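Local coordinates for malonate decarboxylase subunit alpha (Acinetobacter baumannii ATCC 17978, PDB 6MPR), which probably acts as the carrier-protein transferase subunit of a malonate decarboxylase, exchanging the acetyl group on the acyl carrier protein for malonyl, at residues T368-G373 against R448-D453; L475-G480 against A498-V503. One frame throughout, in Å; residues are numbered along the deposited sequence. Where two conformers were deposited one is given.

Interaction 1: residues T368-G373 against R448-D453; sequences TLQVDG and RLDAID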
loop_
_atom_site.group_PDB
_atom_site.type_symbol
_atom_site.label_atom_id
_atom_site.label_comp_id
_atom_site.label_asym_id
_atom_site.label_seq_id
_atom_site.Cartn_x
_atom_site.Cartn_y
_atom_site.Cartn_z
ATOM N N THR A 368 4.163 15.175 17.171
ATOM C CA THR A 368 3.290 16.116 16.488
ATOM C C THR A 368 3.416 17.457 17.190
ATOM O O THR A 368 3.962 17.543 18.293
ATOM C CB THR A 368 1.856 15.623 16.513
ATOM O OG1 THR A 368 1.022 16.556 15.838
ATOM C CG2 THR A 368 1.386 15.508 17.933
ATOM N N LEU A 369 2.926 18.520 16.541
ATOM C CA LEU A 369 3.012 19.803 17.230
ATOM C C LEU A 369 1.784 20.092 18.074
ATOM O O LEU A 369 1.907 20.721 19.129
ATOM C CB LEU A 369 3.227 20.963 16.245
ATOM C CG LEU A 369 4.558 20.972 15.503
ATOM C CD1 LEU A 369 4.656 22.220 14.628
ATOM C CD2 LEU A 369 5.723 20.882 16.483
ATOM N N GLN A 370 0.595 19.677 17.619
ATOM C CA GLN A 370 -0.649 19.972 18.321
ATOM C C GLN A 370 -1.509 18.722 18.453
ATOM O O GLN A 370 -1.547 17.885 17.552
ATOM C CB GLN A 370 -1.448 21.056 17.604
ATOM C CG GLN A 370 -0.868 22.458 17.749
ATOM C CD GLN A 370 -1.858 23.524 17.319
ATOM O OE1 GLN A 370 -2.772 23.248 16.537
ATOM N NE2 GLN A 370 -1.712 24.729 17.862
ATOM N N VAL A 371 -2.178 18.606 19.595
ATOM C CA VAL A 371 -3.080 17.503 19.917
ATOM C C VAL A 371 -4.264 18.123 20.641
ATOM O O VAL A 371 -4.067 18.902 21.577
ATOM C CB VAL A 371 -2.399 16.440 20.805
ATOM C CG1 VAL A 371 -3.359 15.299 21.164
ATOM C CG2 VAL A 371 -1.157 15.886 20.117
ATOM N N ASP A 372 -5.485 17.813 20.210
ATOM C CA ASP A 372 -6.640 18.366 20.899
ATOM C C ASP A 372 -7.220 17.343 21.887
ATOM O O ASP A 372 -6.664 16.261 22.105
ATOM C CB ASP A 372 -7.672 18.906 19.896
ATOM C CG ASP A 372 -8.501 17.826 19.207
ATOM O OD1 ASP A 372 -8.365 16.628 19.508
ATOM O OD2 ASP A 372 -9.336 18.214 18.354
ATOM N N GLY A 373 -8.338 17.715 22.520
ATOM C CA GLY A 373 -8.898 16.930 23.615
ATOM C C GLY A 373 -9.430 15.566 23.212
ATOM O O GLY A 373 -9.656 14.715 24.084
ATOM N N ARG A 448 -8.333 23.721 20.582
ATOM C CA ARG A 448 -8.706 23.780 19.175
ATOM C C ARG A 448 -7.450 23.747 18.317
ATOM O O ARG A 448 -6.558 24.584 18.488
ATOM C CB ARG A 448 -9.508 25.059 18.884
ATOM C CG ARG A 448 -9.866 25.307 17.430
ATOM C CD ARG A 448 -10.393 26.729 17.257
ATOM N NE ARG A 448 -10.793 27.025 15.877
ATOM C CZ ARG A 448 -11.998 26.754 15.387
ATOM N NH1 ARG A 448 -12.914 26.180 16.165
ATOM N NH2 ARG A 448 -12.289 27.050 14.124
ATOM N N LEU A 449 -7.383 22.783 17.400
ATOM C CA LEU A 449 -6.260 22.713 16.474
ATOM C C LEU A 449 -6.228 23.931 15.556
ATOM O O LEU A 449 -7.259 24.348 15.016
ATOM C CB LEU A 449 -6.346 21.443 15.629
ATOM C CG LEU A 449 -6.172 20.080 16.290
ATOM C CD1 LEU A 449 -6.272 18.992 15.242
ATOM C CD2 LEU A 449 -4.836 19.974 17.038
ATOM N N ASP A 450 -5.029 24.504 15.376
ATOM C CA ASP A 450 -4.837 25.541 14.357
ATOM C C ASP A 450 -5.338 25.080 13.001
ATOM O O ASP A 450 -5.722 25.905 12.163
ATOM C CB ASP A 450 -3.350 25.893 14.184
ATOM C CG ASP A 450 -2.801 26.809 15.260
ATOM O OD1 ASP A 450 -3.347 26.878 16.382
ATOM O OD2 ASP A 450 -1.778 27.462 14.957
ATOM N N ALA A 451 -5.266 23.765 12.747
ATOM C CA ALA A 451 -5.554 23.217 11.427
ATOM C C ALA A 451 -6.950 23.580 10.948
ATOM O O ALA A 451 -7.166 23.736 9.744
ATOM C CB ALA A 451 -5.391 21.698 11.448
ATOM N N ILE A 452 -7.909 23.713 11.869
ATOM C CA ILE A 452 -9.281 24.016 11.464
ATOM C C ILE A 452 -9.345 25.367 10.774
ATOM O O ILE A 452 -9.918 25.497 9.688
ATOM C CB ILE A 452 -10.234 23.971 12.668
ATOM C CG1 ILE A 452 -10.201 22.592 13.337
ATOM C CG2 ILE A 452 -11.626 24.342 12.200
ATOM C CD1 ILE A 452 -10.805 22.611 14.721
ATOM N N ASP A 453 -8.770 26.400 11.396
ATOM C CA ASP A 453 -8.807 27.714 10.753
ATOM C C ASP A 453 -7.915 27.771 9.511
ATOM O O ASP A 453 -8.225 28.518 8.571
ATOM C CB ASP A 453 -8.420 28.810 11.745
ATOM C CG ASP A 453 -9.558 29.178 12.683
ATOM O OD1 ASP A 453 -10.638 28.556 12.592
ATOM O OD2 ASP A 453 -9.374 30.088 13.516
HETATM O O HOH W 1 -3.162 22.116 14.055
HETATM O O HOH W 2 -9.525 20.867 17.482
#
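Gln370 has CG anti to its carbonyl carbon (chi1 -73°) and CD nearly anti beyond it (chi2 -166°), an extended arm that reaches from the short strand 370-371 to the beginning of helix 450-458. Asp450 CG is likewise anti to its own carbonyl carbon. The Gln370 amide end then makes two bonds to this one residue. Gln370 OE1, through a lone pair in the carbonyl plane, accepts the backbone N-H of Asp450 (OE1 to N 2.8 Å), while Gln370 NE2 donates to Asp450 OD1 at 3.1 Å. NE2 meets OD1 from above the carboxylate plane, OD1 itself lies close to the amide plane, and the two planes stand 84° apart. A water donates to Gln370 OE1 and accepts from Ala451 N at 3.0 Å, extending the grip of the amide to the next helix N-H. Beside this polar pair, Leu449 CD2 packs against Gln370 CB (3.6 Å), and Leu449 CG faces Asp372 CB at 4.1 Å. A second water links the segments by donating to Asp372 OD2 and accepting from Leu449 N. The other oxygen, Asp372 OD1, accepts from Met374 N and His376 N, as Asp450 OD2 does from Lys382 N, so each carboxylate also holds the chain around strand 377-378. Gln370 pairs its backbone with Ser378 of that strand, its antiparallel partner, while Val371 bonds to Thr444 and Val446 on the chain leading into the helix. Arg448, whose NH2 is salt-bridged to Asp453 OD1, uses NH1 to bond Thr419 OG1 on helix 418-423 of the second subunit.

Interaction 2: residues L475-G480 against A498-V503; sequences LLTEEG and AAVAGV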
loop_
_atom_site.group_PDB
_atom_site.type_symbol
_atom_site.label_atom_id
_atom_site.label_comp_id
_atom_site.label_asym_id
_atom_site.label_seq_id
_atom_site.Cartn_x
_atom_site.Cartn_y
_atom_site.Cartn_z
ATOM N N LEU A 475 -1.049 7.476 24.100
ATOM C CA LEU A 475 -0.513 8.833 24.231
ATOM C C LEU A 475 0.583 8.825 25.288
ATOM O O LEU A 475 0.316 8.503 26.448
ATOM C CB LEU A 475 -1.606 9.831 24.620
ATOM C CG LEU A 475 -1.169 11.286 24.811
ATOM C CD1 LEU A 475 -0.552 11.858 23.520
ATOM C CD2 LEU A 475 -2.351 12.124 25.239
ATOM N N LEU A 476 1.801 9.208 24.902
ATOM C CA LEU A 476 2.965 9.161 25.782
ATOM C C LEU A 476 3.565 10.556 25.895
ATOM O O LEU A 476 3.999 11.126 24.886
ATOM C CB LEU A 476 3.996 8.173 25.237
ATOM C CG LEU A 476 5.404 8.248 25.804
ATOM C CD1 LEU A 476 5.364 8.048 27.306
ATOM C CD2 LEU A 476 6.280 7.202 25.123
ATOM N N THR A 477 3.592 11.102 27.115
ATOM C CA THR A 477 4.214 12.397 27.392
ATOM C C THR A 477 5.262 12.223 28.482
ATOM O O THR A 477 5.458 11.124 29.014
ATOM C CB THR A 477 3.190 13.455 27.839
ATOM O OG1 THR A 477 2.803 13.193 29.197
ATOM C CG2 THR A 477 1.960 13.454 26.949
ATOM N N GLU A 478 5.913 13.330 28.852
ATOM C CA GLU A 478 6.837 13.266 29.977
ATOM C C GLU A 478 6.111 13.020 31.296
ATOM O O GLU A 478 6.763 12.716 32.301
ATOM C CB GLU A 478 7.696 14.541 30.030
ATOM C CG GLU A 478 7.048 15.774 30.662
ATOM C CD GLU A 478 6.207 16.593 29.699
ATOM O OE1 GLU A 478 5.877 16.097 28.597
ATOM O OE2 GLU A 478 5.865 17.749 30.058
ATOM N N GLU A 479 4.779 13.090 31.298
ATOM C CA GLU A 479 3.972 12.783 32.470
ATOM C C GLU A 479 3.600 11.311 32.594
ATOM O O GLU A 479 3.356 10.841 33.706
ATOM C CB GLU A 479 2.693 13.626 32.444
ATOM C CG GLU A 479 2.953 15.106 32.581
ATOM C CD GLU A 479 3.207 15.489 34.018
ATOM O OE1 GLU A 479 2.212 15.704 34.751
ATOM O OE2 GLU A 479 4.393 15.547 34.418
ATOM N N GLY A 480 3.540 10.566 31.498
ATOM C CA GLY A 480 3.146 9.175 31.567
ATOM C C GLY A 480 2.456 8.746 30.283
ATOM O O GLY A 480 2.535 9.429 29.273
ATOM N N ALA A 498 -6.154 14.236 29.569
ATOM C CA ALA A 498 -5.925 15.300 30.540
ATOM C C ALA A 498 -4.941 14.881 31.628
ATOM O O ALA A 498 -4.166 15.715 32.113
ATOM C CB ALA A 498 -7.256 15.737 31.162
ATOM N N ALA A 499 -4.934 13.591 32.003
ATOM C CA ALA A 499 -4.071 13.117 33.085
ATOM C C ALA A 499 -2.581 13.196 32.742
ATOM O O ALA A 499 -1.744 13.276 33.652
ATOM C CB ALA A 499 -4.432 11.675 33.443
ATOM N N VAL A 500 -2.220 13.143 31.466
ATOM C CA VAL A 500 -0.818 13.185 31.065
ATOM C C VAL A 500 -0.487 14.477 30.317
ATOM O O VAL A 500 0.549 14.569 29.683
ATOM C CB VAL A 500 -0.425 11.946 30.237
ATOM C CG1 VAL A 500 -0.718 10.673 31.017
ATOM C CG2 VAL A 500 -1.150 11.927 28.888
ATOM N N ALA A 501 -1.328 15.502 30.420
ATOM C CA ALA A 501 -1.120 16.718 29.652
ATOM C C ALA A 501 -0.442 17.840 30.440
ATOM O O ALA A 501 -0.356 18.962 29.935
ATOM C CB ALA A 501 -2.452 17.199 29.071
ATOM N N GLY A 502 0.055 17.567 31.646
ATOM C CA GLY A 502 0.844 18.566 32.353
ATOM C C GLY A 502 0.042 19.812 32.696
ATOM O O GLY A 502 -1.120 19.735 33.104
ATOM N N VAL A 503 0.666 20.979 32.546
ATOM C CA VAL A 503 0.008 22.238 32.894
ATOM C C VAL A 503 -0.449 23.002 31.648
ATOM O O VAL A 503 -0.670 24.214 31.717
ATOM C CB VAL A 503 0.882 23.121 33.804
ATOM C CG1 VAL A 503 1.169 22.416 35.124
ATOM C CG2 VAL A 503 2.181 23.511 33.114
HETATM O O HOH W 3 -0.089 15.574 33.634
#
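A tight beta hairpin, with Glu478 and Glu479 forming a two-residue turn between strands 474-477 and 480-482, packs here against the loop that leaves helix 490-499. The turn is closed by two backbone bonds between Thr477 and Gly480. Thr477 also forms an ST turn: its OG1 accepts the N-H of Glu479, 2.9 Å from OG1 to N. Set between its own backbone N and carbonyl carbon (chi1 75°), Thr477 OG1 also donates to Val500 O, 2.7 Å away, on a lone pair in the carbonyl plane, so two bonds fix its rotation. Thr477 CG2 lies 3.3 Å from the same Val500 O. The valine branches divide between the hairpin arms: Val500 CG1 meets Gly480 C at 3.8 Å, whereas Val500 CG2 touches Leu475 CD2, also at 3.8 Å, the leucine and valine lying alongside with opposite senses. Strand 524-525 adds Val524 against Val500, and Phe445 adds to the packing around Leu475 and Thr477. Glu479 lays its CB on Val500 O (3.6 Å), and its chain bends at chi2. A water near its carboxylate accepts the N-H of Gly502, 2.8 Å from Gly502 N to the water oxygen.

Interactions 1 and 2 follow in series along the chain, their centres 16 Å apart and their nearest atoms about 5 Å apart without touching. Both set a strand segment against chain at a helix boundary, but at opposite ends: interaction 1 takes the beginning of helix 450-458, interaction 2 the loop just after helix 490-499. Interaction 2 is the more buried; it joins a hairpin of the large mixed sheet to that loop through valine packing and one hydroxyl-to-carbonyl bond. Interaction 1 is partly buried, lies on a separate two-stranded sheet, relies on amide, carboxylate and water bonds, and also meets the second subunit.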